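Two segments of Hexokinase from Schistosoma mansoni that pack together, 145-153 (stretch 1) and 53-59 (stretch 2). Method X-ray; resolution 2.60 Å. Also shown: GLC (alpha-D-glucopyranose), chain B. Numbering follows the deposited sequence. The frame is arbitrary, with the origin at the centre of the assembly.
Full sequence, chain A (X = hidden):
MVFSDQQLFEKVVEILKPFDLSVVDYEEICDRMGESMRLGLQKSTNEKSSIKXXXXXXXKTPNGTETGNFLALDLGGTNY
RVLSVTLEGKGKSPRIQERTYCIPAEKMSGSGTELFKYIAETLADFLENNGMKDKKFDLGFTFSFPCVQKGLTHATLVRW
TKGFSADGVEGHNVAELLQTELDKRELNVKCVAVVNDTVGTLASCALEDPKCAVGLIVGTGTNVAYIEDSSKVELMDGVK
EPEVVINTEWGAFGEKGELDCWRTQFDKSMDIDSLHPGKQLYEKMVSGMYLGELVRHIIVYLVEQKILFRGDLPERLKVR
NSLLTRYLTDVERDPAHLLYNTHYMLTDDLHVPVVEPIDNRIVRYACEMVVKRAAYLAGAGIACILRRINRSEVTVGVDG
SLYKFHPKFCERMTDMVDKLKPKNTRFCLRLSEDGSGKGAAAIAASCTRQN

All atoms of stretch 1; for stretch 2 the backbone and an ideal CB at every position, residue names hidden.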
# COMPACT_ATOMS: atom_id res chain seq x y z
N PHE A 145 1.03 2.11 9.01
CA PHE A 145 1.15 0.77 9.59
C PHE A 145 -0.05 0.44 10.44
O PHE A 145 -0.81 1.33 10.83
CB PHE A 145 2.46 0.66 10.40
CG PHE A 145 3.71 0.74 9.56
CD1 PHE A 145 4.14 -0.35 8.83
CD2 PHE A 145 4.42 1.92 9.47
CE1 PHE A 145 5.25 -0.26 8.01
CE2 PHE A 145 5.53 2.02 8.65
CZ PHE A 145 5.94 0.94 7.92
N PRO A 146 -0.28 -0.86 10.71
CA PRO A 146 -1.42 -1.28 11.52
C PRO A 146 -1.20 -0.82 12.94
O PRO A 146 -0.17 -1.12 13.54
CB PRO A 146 -1.37 -2.80 11.43
CG PRO A 146 0.08 -3.07 11.33
CD PRO A 146 0.54 -2.03 10.34
N CYS A 147 -2.15 -0.06 13.46
CA CYS A 147 -2.11 0.47 14.83
C CYS A 147 -3.50 0.31 15.44
O CYS A 147 -4.50 0.36 14.73
CB CYS A 147 -1.77 1.96 14.84
SG CYS A 147 -0.15 2.45 14.23
N VAL A 148 -3.54 0.10 16.74
CA VAL A 148 -4.80 -0.01 17.48
C VAL A 148 -5.08 1.42 17.94
O VAL A 148 -4.40 1.94 18.84
CB VAL A 148 -4.63 -0.89 18.72
CG1 VAL A 148 -5.87 -0.84 19.57
CG2 VAL A 148 -4.29 -2.29 18.33
N GLN A 149 -6.02 2.09 17.29
CA GLN A 149 -6.36 3.47 17.64
C GLN A 149 -7.18 3.54 18.90
O GLN A 149 -8.20 2.85 19.01
CB GLN A 149 -7.16 4.12 16.51
CG GLN A 149 -6.39 4.35 15.21
CD GLN A 149 -5.29 5.39 15.33
OE1 GLN A 149 -4.19 5.19 14.84
NE2 GLN A 149 -5.58 6.49 16.01
N LYS A 150 -6.72 4.34 19.85
CA LYS A 150 -7.46 4.58 21.09
C LYS A 150 -7.69 6.08 20.92
O LYS A 150 -6.99 6.90 21.51
CB LYS A 150 -6.59 4.33 22.32
CG LYS A 150 -7.21 3.38 23.35
CD LYS A 150 -7.16 3.94 24.76
CE LYS A 150 -5.74 4.10 25.30
NZ LYS A 150 -5.72 4.59 26.71
N GLY A 151 -8.64 6.43 20.06
CA GLY A 151 -8.87 7.83 19.78
C GLY A 151 -7.81 8.17 18.75
O GLY A 151 -6.92 7.35 18.51
N LEU A 152 -7.90 9.35 18.14
CA LEU A 152 -6.93 9.77 17.13
C LEU A 152 -5.51 10.03 17.63
O LEU A 152 -4.54 9.74 16.93
CB LEU A 152 -7.44 11.01 16.40
CG LEU A 152 -8.53 10.80 15.34
CD1 LEU A 152 -8.87 12.14 14.75
CD2 LEU A 152 -8.06 9.85 14.24
N THR A 153 -5.37 10.56 18.84
CA THR A 153 -4.04 10.87 19.35
C THR A 153 -3.18 9.73 19.87
O THR A 153 -1.96 9.81 19.82
CB THR A 153 -4.09 11.93 20.45
OG1 THR A 153 -4.62 11.36 21.66
CG2 THR A 153 -4.97 13.10 20.00
N UNK A 53 -9.41 -4.98 10.69
CA UNK A 53 -10.44 -3.95 10.70
C UNK A 53 -10.30 -2.93 11.82
O UNK A 53 -11.30 -2.58 12.46
CB UNK A 53 -11.82 -4.61 10.80
N UNK A 54 -9.09 -2.40 12.00
CA UNK A 54 -8.85 -1.42 13.07
C UNK A 54 -9.64 -0.12 12.91
O UNK A 54 -9.47 0.58 11.91
CB UNK A 54 -7.36 -1.09 13.13
N UNK A 55 -10.53 0.20 13.87
CA UNK A 55 -11.27 1.46 13.73
C UNK A 55 -10.25 2.57 13.91
O UNK A 55 -9.36 2.48 14.76
CB UNK A 55 -12.42 1.58 14.74
N UNK A 56 -10.32 3.58 13.05
CA UNK A 56 -9.41 4.71 13.10
C UNK A 56 -9.91 5.86 14.00
O UNK A 56 -9.18 6.83 14.24
CB UNK A 56 -9.18 5.23 11.68
N UNK A 57 -11.15 5.75 14.46
CA UNK A 57 -11.77 6.77 15.29
C UNK A 57 -12.00 8.10 14.57
O UNK A 57 -12.24 9.13 15.19
CB UNK A 57 -10.90 7.01 16.53
N UNK A 58 -11.86 8.09 13.25
CA UNK A 58 -12.16 9.26 12.44
C UNK A 58 -13.60 8.95 12.09
O UNK A 58 -13.87 8.03 11.32
CB UNK A 58 -11.24 9.46 11.23
N UNK A 59 -14.52 9.63 12.75
CA UNK A 59 -15.93 9.40 12.48
C UNK A 59 -16.49 10.27 11.35
O UNK A 59 -17.09 9.75 10.40
CB UNK A 59 -16.74 9.65 13.76
C1 GLC B . 1.19 -1.77 4.35
C2 GLC B . 0.85 -1.27 5.75
C3 GLC B . -0.50 -0.58 5.73
C4 GLC B . -0.49 0.53 4.70
C5 GLC B . -0.13 -0.05 3.34
C6 GLC B . -0.03 1.02 2.27
O1 GLC B . 0.19 -2.64 3.93
O2 GLC B . 0.79 -2.36 6.67
O3 GLC B . -0.79 -0.04 7.01
O4 GLC B . -1.75 1.15 4.64
O5 GLC B . 1.15 -0.67 3.42
O6 GLC B . 1.25 1.62 2.25

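Position 53 lies beyond the reach of stretch 1: nothing of that stretch comes within 5.5 Å of its ideal CB. The backbone angles, phi 51° and psi 48°, are left-handed, a region that glycine and asparagine enter most easily, though other residues are tolerated. The contact itself decides nothing here, and the deposited residue is Met53.

Position 54 is different. Its CA-to-CB bond points toward stretch 1, and the ideal CB sits 3.6 Å from O of Cys147. Beyond that carbonyl lie the ring of Pro146 and one methyl, CG2, of Val148, an apolar surface with no charge to satisfy. The extended backbone, phi -64° and psi 118°, suits many residues; leucine, isoleucine, methionine or an aromatic could cover this surface, and a long, flat side chain would span most of it. The residue is Phe54, with chi1 in the m well. Its ring reaches across both neighbours: CE2 lies 3.6 Å from CB of Pro146, and CE1 lies 4.0 Å from CG2 of Val148. The carbonyl O of Cys147 sits over one face of the ring, 3.5 Å from CG.

At position 55 the CA-to-CB bond runs sideways, and no atom of stretch 1 approaches the ideal CB within 5.5 Å. Phi of -69° is compatible with proline, but many residues would fit. Pro55 lacks an amide hydrogen, yet its carbonyl still serves the contact: water 1 donates to O of Pro55 at 2.8 Å and accepts from N of Gln149 at 2.7 Å, so the water bridges two backbones that make no direct hydrogen bond. The same O of Pro55 packs 3.3 Å from CB of Gln149.

At position 56 the CA-to-CB bond points away, while the backbone passes close to stretch 1. Stretch 1 sets little preference for the side chain here, and many residues would do; Ser56 makes its contact through its backbone: its CA lies 3.7 Å from CG of Gln149, and its O is 3.2 Å from CD2 of Leu152. Its OG accepts a weak hydrogen bond, 3.4 Å, from the backbone N of position 58.

Position 57 points toward stretch 1 again, its ideal CB 3.9 Å from CA of Gly151. Phi of 66° would favour glycine or asparagine, but the backbone of 149-151, which passes close by, invites a broad, flat side chain. Tyr57 supplies one. CA of Gly151 makes a CH-pi contact 4.2 Å from the ring centroid, and N of Gly151 lies over the same ring, 3.6 Å from CD1. O of Gln149 approaches CE1 to 3.1 Å.

Position 58 points sideways, with CD2 of Leu152 4.4 Å from its ideal CB. A modest aliphatic group such as valine, isoleucine or leucine would meet that methyl. The residue is Val58, whose CG2 packs 3.4 Å from CD2 of Leu152.

Position 59 is again out of reach, so stretch 1 sets no preference; it is Thr59.

Stretch 2 (53-59) MFPSYVT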
# COMPACT_ATOMS: atom_id res chain seq x y z
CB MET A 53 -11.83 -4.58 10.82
CG MET A 53 -12.15 -5.65 9.80
SD MET A 53 -12.28 -5.00 8.17
CE MET A 53 -13.95 -4.82 8.08
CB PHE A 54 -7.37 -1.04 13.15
CG PHE A 54 -6.43 -2.18 13.34
CD1 PHE A 54 -6.32 -2.80 14.58
CD2 PHE A 54 -5.60 -2.60 12.31
CE1 PHE A 54 -5.39 -3.82 14.78
CE2 PHE A 54 -4.68 -3.60 12.50
CZ PHE A 54 -4.57 -4.22 13.75
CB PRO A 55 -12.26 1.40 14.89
CG PRO A 55 -11.55 0.57 15.89
CD PRO A 55 -10.97 -0.53 15.07
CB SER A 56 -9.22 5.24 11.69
OG SER A 56 -10.44 5.80 11.24
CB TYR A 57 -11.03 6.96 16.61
CG TYR A 57 -11.40 5.94 17.65
CD1 TYR A 57 -10.74 4.73 17.74
CD2 TYR A 57 -12.45 6.17 18.53
CE1 TYR A 57 -11.09 3.78 18.67
CE2 TYR A 57 -12.82 5.22 19.46
CZ TYR A 57 -12.14 4.02 19.53
OH TYR A 57 -12.51 3.07 20.46
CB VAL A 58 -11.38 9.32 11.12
CG1 VAL A 58 -11.91 10.46 10.28
CG2 VAL A 58 -9.92 9.54 11.38
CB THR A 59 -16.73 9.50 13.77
OG1 THR A 59 -16.45 10.74 14.42
CG2 THR A 59 -16.34 8.37 14.71
O HOH W 1 -8.18 0.70 16.56
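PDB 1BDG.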